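PDB 5WIP: conjugal transfer protein from Escherichia coli, which probably acts as the VirB8-like inner-membrane component of a type IV secretion system for plasmid transfer, represented here by its soluble NTF2-like domain. Local coordinates for residues Tyr37-Glu42 with Thr88-Asn93. Sequence-based numbering, arbitrary orientation.
Sequences YVIHRE and TRVKIN. With XXO (2-(furan-2-yl)pyridine-4-carboxylic acid), chain E.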
# COMPACT_ATOMS: atom_id res chain seq x y z
N TYR A 37 5.24 6.54 -4.66
CA TYR A 37 6.13 7.50 -5.29
C TYR A 37 5.50 8.09 -6.54
O TYR A 37 5.53 9.31 -6.75
CB TYR A 37 7.47 6.83 -5.62
CG TYR A 37 8.54 7.76 -6.11
CD1 TYR A 37 8.67 8.06 -7.46
CD2 TYR A 37 9.44 8.35 -5.23
CE1 TYR A 37 9.66 8.92 -7.91
CE2 TYR A 37 10.43 9.20 -5.67
CZ TYR A 37 10.53 9.49 -7.01
OH TYR A 37 11.52 10.34 -7.45
N VAL A 38 4.92 7.24 -7.39
CA VAL A 38 4.32 7.71 -8.63
C VAL A 38 3.14 8.63 -8.35
O VAL A 38 2.91 9.61 -9.07
CB VAL A 38 3.92 6.52 -9.52
CG1 VAL A 38 3.05 7.00 -10.68
CG2 VAL A 38 5.15 5.80 -10.03
N ILE A 39 2.36 8.32 -7.31
CA ILE A 39 1.20 9.15 -6.99
C ILE A 39 1.65 10.51 -6.47
O ILE A 39 1.11 11.55 -6.87
CB ILE A 39 0.29 8.43 -5.99
CG1 ILE A 39 -0.32 7.18 -6.63
CG2 ILE A 39 -0.80 9.37 -5.49
CD1 ILE A 39 -1.17 6.35 -5.68
N HIS A 40 2.63 10.53 -5.57
CA HIS A 40 3.13 11.79 -5.04
C HIS A 40 3.74 12.66 -6.13
O HIS A 40 3.56 13.88 -6.14
CB HIS A 40 4.15 11.54 -3.93
CG HIS A 40 3.53 11.19 -2.61
ND1 HIS A 40 2.89 12.11 -1.82
CD2 HIS A 40 3.48 10.01 -1.93
CE1 HIS A 40 2.45 11.52 -0.72
NE2 HIS A 40 2.80 10.25 -0.76
N ARG A 41 4.48 12.04 -7.06
CA ARG A 41 5.24 12.79 -8.05
C ARG A 41 4.43 13.15 -9.29
O ARG A 41 4.73 14.16 -9.93
CB ARG A 41 6.49 12.01 -8.47
CG ARG A 41 7.23 12.63 -9.63
CD ARG A 41 8.69 12.20 -9.67
NE ARG A 41 9.39 12.76 -10.82
CZ ARG A 41 10.71 12.77 -10.96
NH1 ARG A 41 11.48 12.25 -10.02
NH2 ARG A 41 11.26 13.30 -12.04
N GLU A 42 3.42 12.36 -9.64
CA GLU A 42 2.66 12.59 -10.86
C GLU A 42 1.32 13.27 -10.63
O GLU A 42 0.70 13.74 -11.59
CB GLU A 42 2.45 11.27 -11.61
CG GLU A 42 3.75 10.64 -12.09
CD GLU A 42 4.58 11.59 -12.93
OE1 GLU A 42 3.98 12.47 -13.59
OE2 GLU A 42 5.82 11.46 -12.94
N THR A 88 -4.46 17.37 -10.97
CA THR A 88 -4.23 16.15 -11.73
C THR A 88 -4.11 14.99 -10.76
O THR A 88 -3.27 15.02 -9.85
CB THR A 88 -2.97 16.26 -12.59
OG1 THR A 88 -3.20 17.15 -13.68
CG2 THR A 88 -2.57 14.89 -13.14
N ARG A 89 -4.95 13.97 -10.94
CA ARG A 89 -4.95 12.79 -10.09
C ARG A 89 -4.42 11.59 -10.87
O ARG A 89 -4.54 11.52 -12.10
CB ARG A 89 -6.35 12.49 -9.55
CG ARG A 89 -7.38 12.17 -10.62
CD ARG A 89 -8.74 11.89 -9.99
NE ARG A 89 -9.71 11.42 -10.98
CZ ARG A 89 -10.59 12.20 -11.60
NH1 ARG A 89 -10.62 13.50 -11.34
NH2 ARG A 89 -11.44 11.68 -12.47
N VAL A 90 -3.85 10.63 -10.14
CA VAL A 90 -3.21 9.47 -10.74
C VAL A 90 -4.06 8.23 -10.50
O VAL A 90 -4.79 8.13 -9.50
CB VAL A 90 -1.78 9.27 -10.19
CG1 VAL A 90 -1.20 7.95 -10.70
CG2 VAL A 90 -0.89 10.44 -10.59
N LYS A 91 -3.97 7.29 -11.43
CA LYS A 91 -4.64 5.99 -11.33
C LYS A 91 -3.65 4.92 -11.77
O LYS A 91 -3.25 4.89 -12.93
CB LYS A 91 -5.91 5.94 -12.18
CG LYS A 91 -6.63 4.60 -12.16
CD LYS A 91 -7.11 4.24 -10.77
CE LYS A 91 -7.89 2.93 -10.77
NZ LYS A 91 -7.11 1.82 -11.38
N ILE A 92 -3.26 4.05 -10.84
CA ILE A 92 -2.32 2.98 -11.14
C ILE A 92 -3.06 1.85 -11.85
O ILE A 92 -4.11 1.39 -11.39
CB ILE A 92 -1.64 2.48 -9.86
CG1 ILE A 92 -0.91 3.63 -9.17
CG2 ILE A 92 -0.66 1.35 -10.18
CD1 ILE A 92 0.24 4.19 -9.98
N ASN A 93 -2.52 1.41 -12.99
CA ASN A 93 -3.13 0.35 -13.79
C ASN A 93 -2.47 -1.00 -13.56
O ASN A 93 -3.17 -2.00 -13.37
CB ASN A 93 -3.07 0.72 -15.27
CG ASN A 93 -3.84 2.00 -15.59
OD1 ASN A 93 -3.30 2.94 -16.16
ND2 ASN A 93 -5.11 2.02 -15.21
CAA XXO E . 3.93 17.09 -8.66
CAC XXO E . 4.55 16.63 -6.60
CAD XXO E . 3.56 17.52 -6.48
CAE XXO E . 3.06 17.91 -7.80
CAF XXO E . 3.91 17.05 -10.19
CAH XXO E . 5.17 16.78 -12.21
CAI XXO E . 3.86 16.95 -12.97
CAJ XXO E . 2.77 17.14 -12.33
CAK XXO E . 2.78 17.19 -10.84
CAL XXO E . 1.46 17.31 -13.10
NAG XXO E . 5.18 16.82 -10.93
OAB XXO E . 4.77 16.39 -7.85
OAM XXO E . 0.89 16.31 -13.60
OAN XXO E . 0.95 18.46 -13.22
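With CG1 anti to the backbone N (chi1 173°), Val90 forks toward helix 27-42: CG2 meets Glu42 CB at 3.6 Å, while CG1 comes to 4.2 Å from Ile39 CG1. Two residues on from Val90, on the same face of the strand, Ile92 is bent at its second torsion (chi2 -65°), and its CD1 reaches Val38 CG1 at 4.0 Å, the two side chains crossing at a slant. Glu42 takes part through its aliphatic base; its carboxylate turns away from the strand and is hydrogen-bonded to Tyr156 OH on strand 151-160. Toward the helix end polar backbone enters the contact, with Thr88 CG2 lying 3.8 Å from Glu42 O. The carboxylate of the bound furanyl-pyridine acid sits at this junction, OAM being 3.8 Å from Thr88 CG2. The axes of the two short segments approach to 7.9 Å and run nearly antiparallel (159°), exemplifying how the NTF2-like fold, to whose clan the VirB8 family belongs, lays a long helix against its antiparallel sheet. Between the two segments the join is therefore made mainly by apolar groups, the Val and Ile branches and the base of Glu42, in van der Waals contact, with the ligand bordering its Thr88 end rather than entering the apolar seam.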